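Local structure of dihydrophenazinedicarboxylate synthase (Burkholderia, 4HMW) at residues S15-P26 and A189-L199; D74-T85 and R174-P182. The protein catalyses FMN-dependent oxidations by molecular oxygen in the terminal steps of phenazine antibiotic biosynthesis, releasing hydrogen peroxide. All coordinates share one frame; numbering follows the deposited sequence.

How the interactions relate
A single flavoenzyme sheet can be built from regular strand pairing near its centre and irregular loop-to-strand contacts at its margin, and these two contacts illustrate both. The centre of interaction 2 lies about 8 Å from that of the chain, and the contact joins neighbouring antiparallel strands through a ladder of backbone hydrogen bonds, with charged groups gathered at one end. Interaction 1, its centre about 23 Å out, lays an N-terminal loop over the turn and strand at 189-199; here side chains and bridging waters do much of the bonding. The two do not touch, yet each reaches a flavin: Cys81 and Thr82 bind one FMN, whereas Arg198 holds the phosphate of the other.

Interaction 1 (S15-P26 and A189-L199); sequences SVDVLFPEYDDP and AASSDRLHRRL. With FMN (flavin mononucleotide), chain C.
The N-terminal loop 15-26 lies across the turn that leads into strand 197-204, and Arg197 joins the two. Its chain, bent at chi2 (77°) and chi3 (54°), folds back so that NH1 and NH2 both grip Val18 O, each at 3.0 Å and in the guanidinium plane. NH2 also donates to Ala190 O, which Asp17 N reaches from the opposite face of that carbonyl. Farther back along the same side chain, Arg197 CG sits over the face of Tyr23, 3.6 Å from the ring centroid, in a CH-pi contact. Arg197 CB meets the edge of Phe20 at CD2, 3.6 Å away, and Phe20 CZ packs on Leu199 CB.

Next to Val18, the Asp17 carboxylate receives two bonds from Ser192: the backbone N reaches OD1 (2.9 Å) and OG reaches OD2 (2.8 Å), the latter on its syn lone pair. Two waters donate to OD1 as well, one of them linking it to Ser191 OG. The Tyr23 hydroxyl is tied by another water to His196 O and Arg198 N. Arg198 points away from the loop; its NH2 donates almost straight (168°) to FMN O2P, while NE pairs with Glu186 and NH1 reaches Ser146 of the second subunit. The loop thus covers one side of a strand whose other side binds FMN at the dimer interface, as in the pyridoxamine 5'-phosphate oxidase family.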
loop_
_atom_site.group_PDB
_atom_site.type_symbol
_atom_site.label_atom_id
_atom_site.label_comp_id
_atom_site.label_asym_id
_atom_site.label_seq_id
_atom_site.Cartn_x
_atom_site.Cartn_y
_atom_site.Cartn_z
ATOM N N SER B 15 4.605 -13.799 14.121
ATOM C CA SER B 15 4.533 -12.502 13.470
ATOM C C SER B 15 4.803 -11.393 14.479
ATOM O O SER B 15 4.494 -10.233 14.252
ATOM C CB SER B 15 3.161 -12.355 12.839
ATOM O OG SER B 15 2.227 -13.096 13.597
ATOM N N VAL B 16 5.368 -11.757 15.631
ATOM C CA VAL B 16 5.805 -10.739 16.591
ATOM C C VAL B 16 7.221 -11.114 17.033
ATOM O O VAL B 16 7.636 -12.289 16.935
ATOM C CB VAL B 16 4.855 -10.630 17.816
ATOM C CG1 VAL B 16 3.524 -9.951 17.452
ATOM C CG2 VAL B 16 4.628 -12.012 18.425
ATOM N N ASP B 17 7.956 -10.109 17.484
ATOM C CA ASP B 17 9.269 -10.299 18.072
ATOM C C ASP B 17 10.298 -10.942 17.128
ATOM O O ASP B 17 11.210 -11.632 17.589
ATOM C CB ASP B 17 9.134 -11.094 19.379
ATOM C CG ASP B 17 8.122 -10.465 20.329
ATOM O OD1 ASP B 17 8.040 -9.209 20.361
ATOM O OD2 ASP B 17 7.414 -11.234 21.043
ATOM N N VAL B 18 10.223 -10.673 15.823
ATOM C CA VAL B 18 11.345 -11.091 15.004
ATOM C C VAL B 18 12.592 -10.313 15.425
ATOM O O VAL B 18 12.504 -9.245 16.019
ATOM C CB VAL B 18 11.098 -11.014 13.518
ATOM C CG1 VAL B 18 9.798 -11.796 13.204
ATOM C CG2 VAL B 18 11.104 -9.576 13.035
ATOM N N LEU B 19 13.758 -10.886 15.160
ATOM C CA LEU B 19 14.985 -10.256 15.581
ATOM C C LEU B 19 15.239 -9.056 14.678
ATOM O O LEU B 19 14.943 -9.084 13.477
ATOM C CB LEU B 19 16.151 -11.209 15.448
ATOM C CG LEU B 19 17.359 -10.817 16.287
ATOM C CD1 LEU B 19 17.177 -11.252 17.744
ATOM C CD2 LEU B 19 18.669 -11.404 15.655
ATOM N N PHE B 20 15.833 -8.028 15.240
ATOM C CA PHE B 20 16.029 -6.763 14.506
ATOM C C PHE B 20 17.193 -6.065 15.218
ATOM O O PHE B 20 17.030 -5.027 15.824
ATOM C CB PHE B 20 14.739 -5.967 14.573
ATOM C CG PHE B 20 14.732 -4.661 13.773
ATOM C CD1 PHE B 20 15.765 -4.312 12.905
ATOM C CD2 PHE B 20 13.657 -3.791 13.906
ATOM C CE1 PHE B 20 15.710 -3.125 12.193
ATOM C CE2 PHE B 20 13.610 -2.606 13.203
ATOM C CZ PHE B 20 14.647 -2.263 12.346
ATOM N N PRO B 21 18.381 -6.645 15.116
ATOM C CA PRO B 21 19.512 -6.063 15.853
ATOM C C PRO B 21 19.885 -4.698 15.310
ATOM O O PRO B 21 20.430 -3.892 16.072
ATOM C CB PRO B 21 20.641 -7.081 15.646
ATOM C CG PRO B 21 20.232 -7.907 14.488
ATOM C CD PRO B 21 18.725 -7.947 14.532
ATOM N N GLU B 22 19.559 -4.431 14.047
ATOM C CA GLU B 22 19.849 -3.133 13.418
ATOM C C GLU B 22 19.043 -1.972 14.005
ATOM O O GLU B 22 19.364 -0.791 13.778
ATOM C CB GLU B 22 19.593 -3.225 11.915
ATOM C CG GLU B 22 20.482 -4.224 11.214
ATOM C CD GLU B 22 19.900 -5.649 11.122
ATOM O OE1 GLU B 22 18.825 -5.932 11.739
ATOM O OE2 GLU B 22 20.544 -6.479 10.420
ATOM N N TYR B 23 17.993 -2.282 14.757
ATOM C CA TYR B 23 17.211 -1.235 15.395
ATOM C C TYR B 23 18.106 -0.417 16.307
ATOM O O TYR B 23 17.994 0.798 16.356
ATOM C CB TYR B 23 16.077 -1.888 16.169
ATOM C CG TYR B 23 15.170 -1.020 17.018
ATOM C CD1 TYR B 23 14.320 -0.032 16.460
ATOM C CD2 TYR B 23 15.080 -1.254 18.364
ATOM C CE1 TYR B 23 13.478 0.706 17.247
ATOM C CE2 TYR B 23 14.210 -0.537 19.144
ATOM C CZ TYR B 23 13.417 0.435 18.612
ATOM O OH TYR B 23 12.565 1.096 19.500
ATOM N N ASP B 24 19.024 -1.072 17.005
ATOM C CA ASP B 24 19.912 -0.322 17.879
ATOM C C ASP B 24 21.257 -0.024 17.256
ATOM O O ASP B 24 22.028 0.762 17.793
ATOM C CB ASP B 24 20.069 -1.029 19.208
ATOM C CG ASP B 24 18.831 -0.896 20.076
ATOM O OD1 ASP B 24 18.267 0.227 20.197
ATOM O OD2 ASP B 24 18.408 -1.925 20.627
ATOM N N ASP B 25 21.534 -0.607 16.100
ATOM C CA ASP B 25 22.790 -0.309 15.411
ATOM C C ASP B 25 22.619 -0.318 13.882
ATOM O O ASP B 25 23.001 -1.251 13.201
ATOM C CB ASP B 25 23.821 -1.324 15.883
ATOM C CG ASP B 25 25.221 -0.985 15.452
ATOM O OD1 ASP B 25 25.490 0.207 15.134
ATOM O OD2 ASP B 25 26.044 -1.931 15.438
ATOM N N PRO B 26 22.051 0.748 13.333
ATOM C CA PRO B 26 21.642 0.725 11.921
ATOM C C PRO B 26 22.790 0.745 10.908
ATOM O O PRO B 26 23.759 1.431 11.146
ATOM C CB PRO B 26 20.845 2.017 11.790
ATOM C CG PRO B 26 20.464 2.378 13.182
ATOM C CD PRO B 26 21.568 1.957 14.026
ATOM N N ALA B 189 8.786 -3.336 12.891
ATOM C CA ALA B 189 8.685 -4.742 13.255
ATOM C C ALA B 189 7.862 -4.869 14.521
ATOM O O ALA B 189 8.189 -4.302 15.545
ATOM C CB ALA B 189 10.039 -5.352 13.442
ATOM N N ALA B 190 6.806 -5.653 14.435
ATOM C CA ALA B 190 5.854 -5.817 15.533
ATOM C C ALA B 190 6.522 -6.460 16.745
ATOM O O ALA B 190 7.422 -7.317 16.624
ATOM C CB ALA B 190 4.686 -6.690 15.083
ATOM N N SER B 191 6.032 -6.064 17.916
ATOM C CA SER B 191 6.453 -6.604 19.213
ATOM C C SER B 191 5.235 -7.056 19.951
ATOM O O SER B 191 4.221 -6.371 19.946
ATOM C CB SER B 191 7.083 -5.521 20.050
ATOM O OG SER B 191 8.239 -5.013 19.434
ATOM N N SER B 192 5.328 -8.193 20.629
ATOM C CA SER B 192 4.169 -8.660 21.387
ATOM C C SER B 192 3.755 -7.722 22.528
ATOM O O SER B 192 2.579 -7.736 22.909
ATOM C CB SER B 192 4.367 -10.090 21.879
ATOM O OG SER B 192 5.459 -10.166 22.776
ATOM N N ASP B 193 4.689 -6.944 23.094
ATOM C CA ASP B 193 4.345 -6.003 24.176
ATOM C C ASP B 193 3.816 -4.671 23.612
ATOM O O ASP B 193 3.614 -3.733 24.363
ATOM C CB ASP B 193 5.530 -5.782 25.186
ATOM C CG ASP B 193 6.772 -5.117 24.559
ATOM O OD1 ASP B 193 6.733 -4.654 23.394
ATOM O OD2 ASP B 193 7.832 -5.100 25.244
ATOM N N ARG B 194 3.627 -4.626 22.285
ATOM C CA ARG B 194 3.061 -3.467 21.571
ATOM C C ARG B 194 4.022 -2.286 21.404
ATOM O O ARG B 194 3.678 -1.279 20.776
ATOM C CB ARG B 194 1.747 -2.977 22.226
ATOM C CG ARG B 194 0.587 -3.984 22.131
ATOM C CD ARG B 194 -0.697 -3.448 22.714
ATOM N NE ARG B 194 -1.732 -4.477 22.750
ATOM C CZ ARG B 194 -2.727 -4.592 21.873
ATOM N NH1 ARG B 194 -2.851 -3.738 20.873
ATOM N NH2 ARG B 194 -3.610 -5.564 22.019
ATOM N N LEU B 195 5.245 -2.383 21.940
ATOM C CA LEU B 195 6.217 -1.311 21.711
ATOM C C LEU B 195 6.964 -1.695 20.436
ATOM O O LEU B 195 8.104 -2.206 20.454
ATOM C CB LEU B 195 7.161 -1.116 22.909
ATOM C CG LEU B 195 7.631 0.344 23.034
ATOM C CD1 LEU B 195 8.391 0.601 24.307
ATOM C CD2 LEU B 195 8.438 0.784 21.838
ATOM N N HIS B 196 6.305 -1.477 19.309
ATOM C CA HIS B 196 6.874 -1.944 18.051
ATOM C C HIS B 196 8.193 -1.239 17.760
ATOM O O HIS B 196 8.377 -0.085 18.165
ATOM C CB HIS B 196 5.867 -1.656 16.933
ATOM C CG HIS B 196 4.512 -2.198 17.214
ATOM N ND1 HIS B 196 4.316 -3.513 17.566
ATOM C CD2 HIS B 196 3.293 -1.615 17.231
ATOM C CE1 HIS B 196 3.024 -3.731 17.753
ATOM N NE2 HIS B 196 2.381 -2.590 17.569
ATOM N N ARG B 197 9.088 -1.915 17.037
ATOM C CA ARG B 197 10.384 -1.361 16.654
ATOM C C ARG B 197 10.195 -0.553 15.399
ATOM O O ARG B 197 9.757 -1.090 14.392
ATOM C CB ARG B 197 11.391 -2.483 16.347
ATOM C CG ARG B 197 12.011 -3.135 17.534
ATOM C CD ARG B 197 11.122 -4.124 18.264
ATOM N NE ARG B 197 10.523 -5.201 17.466
ATOM C CZ ARG B 197 11.094 -6.360 17.154
ATOM N NH1 ARG B 197 12.352 -6.623 17.465
ATOM N NH2 ARG B 197 10.386 -7.245 16.489
ATOM N N ARG B 198 10.549 0.725 15.461
ATOM C CA ARG B 198 10.369 1.652 14.337
ATOM C C ARG B 198 11.654 2.394 14.107
ATOM O O ARG B 198 12.108 3.118 14.967
ATOM C CB ARG B 198 9.272 2.669 14.633
ATOM C CG ARG B 198 7.877 2.062 14.895
ATOM C CD ARG B 198 6.844 3.167 14.953
ATOM N NE ARG B 198 6.720 3.841 13.663
ATOM C CZ ARG B 198 5.977 4.931 13.432
ATOM N NH1 ARG B 198 5.298 5.501 14.415
ATOM N NH2 ARG B 198 5.936 5.446 12.197
ATOM N N LEU B 199 12.259 2.184 12.938
ATOM C CA LEU B 199 13.513 2.820 12.582
ATOM C C LEU B 199 13.307 3.614 11.320
ATOM O O LEU B 199 13.010 3.061 10.246
ATOM C CB LEU B 199 14.591 1.741 12.339
ATOM C CG LEU B 199 15.975 2.268 11.942
ATOM C CD1 LEU B 199 16.649 3.041 13.077
ATOM C CD2 LEU B 199 16.850 1.083 11.511
HETATM N N1 FMN C . -1.681 2.554 13.236
HETATM C C2 FMN C . -2.758 3.328 13.570
HETATM O O2 FMN C . -2.602 4.479 13.936
HETATM N N3 FMN C . -4.025 2.826 13.442
HETATM C C4 FMN C . -4.225 1.527 13.044
HETATM O O4 FMN C . -5.395 1.105 12.946
HETATM C C4A FMN C . -3.135 0.725 12.731
HETATM N N5 FMN C . -3.312 -0.597 12.359
HETATM C C5A FMN C . -2.187 -1.352 12.017
HETATM C C6 FMN C . -2.364 -2.657 11.614
HETATM C C7 FMN C . -1.280 -3.426 11.240
HETATM C C7M FMN C . -1.526 -4.830 10.812
HETATM C C8 FMN C . 0.003 -2.898 11.309
HETATM C C8M FMN C . 1.190 -3.703 10.893
HETATM C C9 FMN C . 0.186 -1.588 11.711
HETATM C C9A FMN C . -0.902 -0.820 12.109
HETATM N N10 FMN C . -0.745 0.520 12.548
HETATM C C10 FMN C . -1.861 1.260 12.849
HETATM C "C1'" FMN C . 0.571 1.199 12.684
HETATM C "C2'" FMN C . 0.923 1.985 11.419
HETATM O "O2'" FMN C . 1.336 1.115 10.355
HETATM C "C3'" FMN C . 2.026 3.016 11.664
HETATM O "O3'" FMN C . 3.157 2.336 12.168
HETATM C "C4'" FMN C . 1.562 4.135 12.615
HETATM O "O4'" FMN C . 0.172 4.348 12.452
HETATM C "C5'" FMN C . 2.389 5.399 12.446
HETATM O "O5'" FMN C . 2.359 5.826 11.100
HETATM P P FMN C . 2.853 7.286 10.683
HETATM O O1P FMN C . 1.802 8.285 11.131
HETATM O O2P FMN C . 4.186 7.551 11.397
HETATM O O3P FMN C . 2.939 7.257 9.195
HETATM O O HOH W 1 7.542 -7.879 22.834
HETATM O O HOH W 2 9.948 -7.299 20.135
HETATM O O HOH W 3 8.138 -8.895 14.377
HETATM O O HOH W 4 10.348 1.944 18.122
HETATM O O HOH W 5 10.962 -1.436 20.516
#

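Interaction 2 (D74-T85 and R174-P182). With FMN (flavin mononucleotide), chain D.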
loop_
_atom_site.group_PDB
_atom_site.type_symbol
_atom_site.label_atom_id
_atom_site.label_comp_id
_atom_site.label_asym_id
_atom_site.label_seq_id
_atom_site.Cartn_x
_atom_site.Cartn_y
_atom_site.Cartn_z
ATOM N N ASP B 74 18.881 -2.361 -6.705
ATOM C CA ASP B 74 20.312 -2.071 -6.813
ATOM C C ASP B 74 20.699 -1.088 -5.714
ATOM O O ASP B 74 19.856 -0.735 -4.867
ATOM C CB ASP B 74 20.667 -1.575 -8.215
ATOM C CG ASP B 74 20.051 -0.221 -8.561
ATOM O OD1 ASP B 74 19.682 0.525 -7.646
ATOM O OD2 ASP B 74 19.977 0.110 -9.781
ATOM N N ASP B 75 21.928 -0.609 -5.728
ATOM C CA ASP B 75 22.410 0.241 -4.640
ATOM C C ASP B 75 21.736 1.596 -4.537
ATOM O O ASP B 75 21.919 2.299 -3.549
ATOM C CB ASP B 75 23.912 0.457 -4.781
ATOM C CG ASP B 75 24.671 -0.839 -4.728
ATOM O OD1 ASP B 75 24.796 -1.490 -5.793
ATOM O OD2 ASP B 75 25.117 -1.229 -3.622
ATOM N N ARG B 76 20.947 1.963 -5.538
ATOM C CA ARG B 76 20.298 3.265 -5.528
ATOM C C ARG B 76 18.774 3.188 -5.347
ATOM O O ARG B 76 18.144 4.205 -5.118
ATOM C CB ARG B 76 20.614 4.027 -6.818
ATOM C CG ARG B 76 22.043 4.556 -6.915
ATOM C CD ARG B 76 22.226 5.394 -8.182
ATOM N NE ARG B 76 22.310 4.557 -9.377
ATOM C CZ ARG B 76 22.139 4.996 -10.627
ATOM N NH1 ARG B 76 21.859 6.278 -10.861
ATOM N NH2 ARG B 76 22.245 4.152 -11.652
ATOM N N GLY B 77 18.180 2.010 -5.489
ATOM C CA GLY B 77 16.747 1.920 -5.302
ATOM C C GLY B 77 16.110 0.682 -5.880
ATOM O O GLY B 77 16.766 -0.287 -6.243
ATOM N N VAL B 78 14.796 0.740 -5.954
ATOM C CA VAL B 78 13.946 -0.382 -6.295
ATOM C C VAL B 78 13.449 -0.257 -7.732
ATOM O O VAL B 78 12.815 0.728 -8.090
ATOM C CB VAL B 78 12.756 -0.377 -5.356
ATOM C CG1 VAL B 78 11.810 -1.501 -5.719
ATOM C CG2 VAL B 78 13.246 -0.499 -3.891
ATOM N N ILE B 79 13.718 -1.271 -8.543
ATOM C CA ILE B 79 13.447 -1.206 -9.979
ATOM C C ILE B 79 12.127 -1.896 -10.262
ATOM O O ILE B 79 11.870 -3.000 -9.748
ATOM C CB ILE B 79 14.575 -1.861 -10.725
ATOM C CG1 ILE B 79 15.815 -0.965 -10.585
ATOM C CG2 ILE B 79 14.226 -2.074 -12.208
ATOM C CD1 ILE B 79 17.010 -1.478 -11.314
ATOM N N PHE B 80 11.264 -1.231 -11.025
ATOM C CA PHE B 80 10.005 -1.852 -11.481
ATOM C C PHE B 80 9.703 -1.434 -12.905
ATOM O O PHE B 80 10.252 -0.455 -13.391
ATOM C CB PHE B 80 8.837 -1.524 -10.532
ATOM C CG PHE B 80 8.472 -0.094 -10.492
ATOM C CD1 PHE B 80 9.156 0.790 -9.663
ATOM C CD2 PHE B 80 7.432 0.387 -11.282
ATOM C CE1 PHE B 80 8.793 2.123 -9.613
ATOM C CE2 PHE B 80 7.094 1.717 -11.252
ATOM C CZ PHE B 80 7.783 2.595 -10.417
ATOM N N CYS B 81 8.804 -2.171 -13.553
ATOM C CA CYS B 81 8.345 -1.852 -14.915
ATOM C C CYS B 81 6.838 -1.587 -14.977
ATOM O O CYS B 81 6.068 -2.170 -14.233
ATOM C CB CYS B 81 8.637 -3.006 -15.868
ATOM S SG CYS B 81 10.368 -3.316 -16.065
ATOM N N THR B 82 6.421 -0.754 -15.915
ATOM C CA THR B 82 5.027 -0.464 -16.064
ATOM C C THR B 82 4.814 0.241 -17.409
ATOM O O THR B 82 5.740 0.412 -18.163
ATOM C CB THR B 82 4.521 0.417 -14.929
ATOM O OG1 THR B 82 3.090 0.412 -14.972
ATOM C CG2 THR B 82 5.056 1.855 -15.024
ATOM N N HIS B 83 3.585 0.607 -17.721
ATOM C CA HIS B 83 3.318 1.369 -18.937
ATOM C C HIS B 83 3.374 2.848 -18.611
ATOM O O HIS B 83 2.722 3.288 -17.683
ATOM C CB HIS B 83 1.947 1.055 -19.505
ATOM C CG HIS B 83 1.827 -0.326 -20.066
ATOM N ND1 HIS B 83 1.073 -0.627 -21.173
ATOM C CD2 HIS B 83 2.308 -1.509 -19.612
ATOM C CE1 HIS B 83 1.145 -1.922 -21.428
ATOM N NE2 HIS B 83 1.882 -2.482 -20.483
ATOM N N SER B 84 4.150 3.615 -19.361
ATOM C CA SER B 84 4.310 5.048 -19.069
ATOM C C SER B 84 3.000 5.793 -19.219
ATOM O O SER B 84 2.839 6.874 -18.652
ATOM C CB SER B 84 5.374 5.683 -19.962
ATOM O OG SER B 84 4.960 5.690 -21.333
ATOM N N THR B 85 2.065 5.210 -19.964
ATOM C CA THR B 85 0.777 5.843 -20.230
ATOM C C THR B 85 -0.323 5.378 -19.303
ATOM O O THR B 85 -1.499 5.746 -19.464
ATOM C CB THR B 85 0.327 5.574 -21.681
ATOM O OG1 THR B 85 0.458 4.164 -21.955
ATOM C CG2 THR B 85 1.167 6.385 -22.639
ATOM N N ARG B 174 5.877 2.588 -24.616
ATOM C CA ARG B 174 5.271 2.818 -23.297
ATOM C C ARG B 174 5.771 1.866 -22.245
ATOM O O ARG B 174 5.593 2.141 -21.058
ATOM C CB ARG B 174 3.744 2.762 -23.355
ATOM C CG ARG B 174 3.146 1.379 -23.664
ATOM C CD ARG B 174 1.639 1.467 -23.908
ATOM N NE ARG B 174 1.075 0.184 -24.331
ATOM C CZ ARG B 174 1.074 -0.255 -25.584
ATOM N NH1 ARG B 174 1.620 0.463 -26.554
ATOM N NH2 ARG B 174 0.535 -1.427 -25.866
ATOM N N PHE B 175 6.351 0.738 -22.646
ATOM C CA PHE B 175 6.869 -0.185 -21.633
ATOM C C PHE B 175 8.236 0.286 -21.169
ATOM O O PHE B 175 9.216 0.243 -21.925
ATOM C CB PHE B 175 6.975 -1.619 -22.163
ATOM C CG PHE B 175 7.432 -2.605 -21.119
ATOM C CD1 PHE B 175 8.776 -2.873 -20.950
ATOM C CD2 PHE B 175 6.512 -3.240 -20.289
ATOM C CE1 PHE B 175 9.203 -3.767 -19.954
ATOM C CE2 PHE B 175 6.931 -4.141 -19.301
ATOM C CZ PHE B 175 8.265 -4.400 -19.138
ATOM N N VAL B 176 8.300 0.735 -19.914
ATOM C CA VAL B 176 9.505 1.354 -19.388
ATOM C C VAL B 176 9.792 0.897 -17.963
ATOM O O VAL B 176 8.904 0.409 -17.256
ATOM C CB VAL B 176 9.376 2.888 -19.396
ATOM C CG1 VAL B 176 9.125 3.391 -20.805
ATOM C CG2 VAL B 176 8.247 3.357 -18.504
ATOM N N GLY B 177 11.036 1.064 -17.543
ATOM C CA GLY B 177 11.400 0.805 -16.160
ATOM C C GLY B 177 11.641 2.103 -15.415
ATOM O O GLY B 177 11.981 3.135 -16.021
ATOM N N TYR B 178 11.460 2.045 -14.094
ATOM C CA TYR B 178 11.745 3.162 -13.185
ATOM C C TYR B 178 12.580 2.634 -12.034
ATOM O O TYR B 178 12.474 1.471 -11.686
ATOM C CB TYR B 178 10.447 3.744 -12.566
ATOM C CG TYR B 178 9.578 4.459 -13.570
ATOM C CD1 TYR B 178 9.746 5.796 -13.845
ATOM C CD2 TYR B 178 8.583 3.781 -14.229
ATOM C CE1 TYR B 178 8.944 6.420 -14.765
ATOM C CE2 TYR B 178 7.799 4.382 -15.141
ATOM C CZ TYR B 178 7.965 5.695 -15.410
ATOM O OH TYR B 178 7.132 6.268 -16.349
ATOM N N ARG B 179 13.408 3.492 -11.460
ATOM C CA ARG B 179 14.015 3.224 -10.167
ATOM C C ARG B 179 13.398 4.136 -9.110
ATOM O O ARG B 179 13.444 5.352 -9.222
ATOM C CB ARG B 179 15.533 3.423 -10.238
ATOM C CG ARG B 179 16.264 2.995 -8.917
ATOM C CD ARG B 179 17.737 3.356 -8.943
ATOM N NE ARG B 179 18.428 2.732 -10.066
ATOM C CZ ARG B 179 18.735 3.315 -11.230
ATOM N NH1 ARG B 179 19.352 2.591 -12.149
ATOM N NH2 ARG B 179 18.470 4.597 -11.489
ATOM N N LEU B 180 12.813 3.533 -8.071
ATOM C CA LEU B 180 12.334 4.282 -6.951
ATOM C C LEU B 180 13.510 4.517 -6.039
ATOM O O LEU B 180 13.976 3.601 -5.395
ATOM C CB LEU B 180 11.193 3.540 -6.257
ATOM C CG LEU B 180 10.586 4.189 -5.007
ATOM C CD1 LEU B 180 10.075 5.578 -5.314
ATOM C CD2 LEU B 180 9.477 3.314 -4.410
ATOM N N GLU B 181 13.999 5.749 -6.020
ATOM C CA GLU B 181 15.167 6.126 -5.233
ATOM C C GLU B 181 14.710 6.829 -3.960
ATOM O O GLU B 181 14.055 7.890 -4.012
ATOM C CB GLU B 181 16.097 7.053 -6.038
ATOM C CG GLU B 181 16.524 6.465 -7.354
ATOM C CD GLU B 181 17.629 7.250 -8.036
ATOM O OE1 GLU B 181 17.863 8.439 -7.679
ATOM O OE2 GLU B 181 18.253 6.675 -8.960
ATOM N N PRO B 182 15.021 6.238 -2.807
ATOM C CA PRO B 182 14.428 6.773 -1.584
ATOM C C PRO B 182 15.111 8.031 -1.088
ATOM O O PRO B 182 16.338 8.142 -1.216
ATOM C CB PRO B 182 14.644 5.637 -0.569
ATOM C CG PRO B 182 15.832 4.896 -1.081
ATOM C CD PRO B 182 15.734 4.970 -2.576
HETATM N N1 FMN D . 1.466 -3.544 -12.953
HETATM C C2 FMN D . 2.592 -3.071 -13.573
HETATM O O2 FMN D . 2.473 -2.166 -14.416
HETATM N N3 FMN D . 3.836 -3.602 -13.277
HETATM C C4 FMN D . 3.978 -4.598 -12.342
HETATM O O4 FMN D . 5.114 -5.041 -12.086
HETATM C C4A FMN D . 2.838 -5.090 -11.705
HETATM N N5 FMN D . 2.947 -6.103 -10.778
HETATM C C5A FMN D . 1.799 -6.551 -10.126
HETATM C C6 FMN D . 1.920 -7.547 -9.163
HETATM C C7 FMN D . 0.797 -7.992 -8.479
HETATM C C7M FMN D . 0.928 -9.093 -7.450
HETATM C C8 FMN D . -0.455 -7.449 -8.791
HETATM C C8M FMN D . -1.688 -7.933 -8.079
HETATM C C9 FMN D . -0.570 -6.445 -9.760
HETATM C C9A FMN D . 0.552 -5.995 -10.414
HETATM N N10 FMN D . 0.429 -5.011 -11.406
HETATM C C10 FMN D . 1.574 -4.550 -12.005
HETATM C "C1'" FMN D . -0.901 -4.402 -11.765
HETATM C "C2'" FMN D . -1.154 -3.146 -10.977
HETATM O "O2'" FMN D . -1.623 -3.488 -9.680
HETATM C "C3'" FMN D . -2.166 -2.233 -11.644
HETATM O "O3'" FMN D . -3.343 -2.929 -12.040
HETATM C "C4'" FMN D . -1.545 -1.505 -12.835
HETATM O "O4'" FMN D . -0.153 -1.470 -13.036
HETATM C "C5'" FMN D . -2.365 -0.367 -13.370
HETATM O "O5'" FMN D . -2.173 0.637 -12.398
HETATM P P FMN D . -2.641 2.168 -12.599
HETATM O O1P FMN D . -1.508 2.799 -13.345
HETATM O O2P FMN D . -3.960 2.150 -13.370
HETATM O O3P FMN D . -2.796 2.704 -11.180
#
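Arg179 and Tyr178, on strand 175-182, and Arg174, just before it, bury the most surface against 74-85, whose strand 77-83 runs antiparallel to 175-182. Arg179, bent at chi3 (-59°), turns its guanidinium toward the turn at Asp74-Gly77. NE makes a salt bridge with Asp74 OD2 on its syn lone pair (3.1 Å), and NH2 makes a second with Glu181 OE2. The Arg76 guanidinium lies flat on that of Arg179, centres 3.8 Å apart and planes at 26°; the two carboxylates probably offset the like charges.

Tyr178 pairs with Phe80 through two backbone bonds. Its CB sits over the Phe80 ring, 4.0 Å from the centroid, while Thr82 CG2 meets the tyrosine edge at CE2 (3.7 Å).

Arg174 extends alongside His83, and its backbone O accepts from Ser84 N at 2.7 Å, on a lone pair; its NH2 is held by Ser143 O. Two residues before His83, Cys81 CB packs on Phe175 CZ. Cys81 O accepts from FMN N3 (2.8 Å), and Thr82 OG1 donates to FMN O2 (2.7 Å). Such antiparallel pairing, with one strand reading the flavin's pyrimidine edge, belongs to the FMN-binding split-barrel fold of this oxidase family.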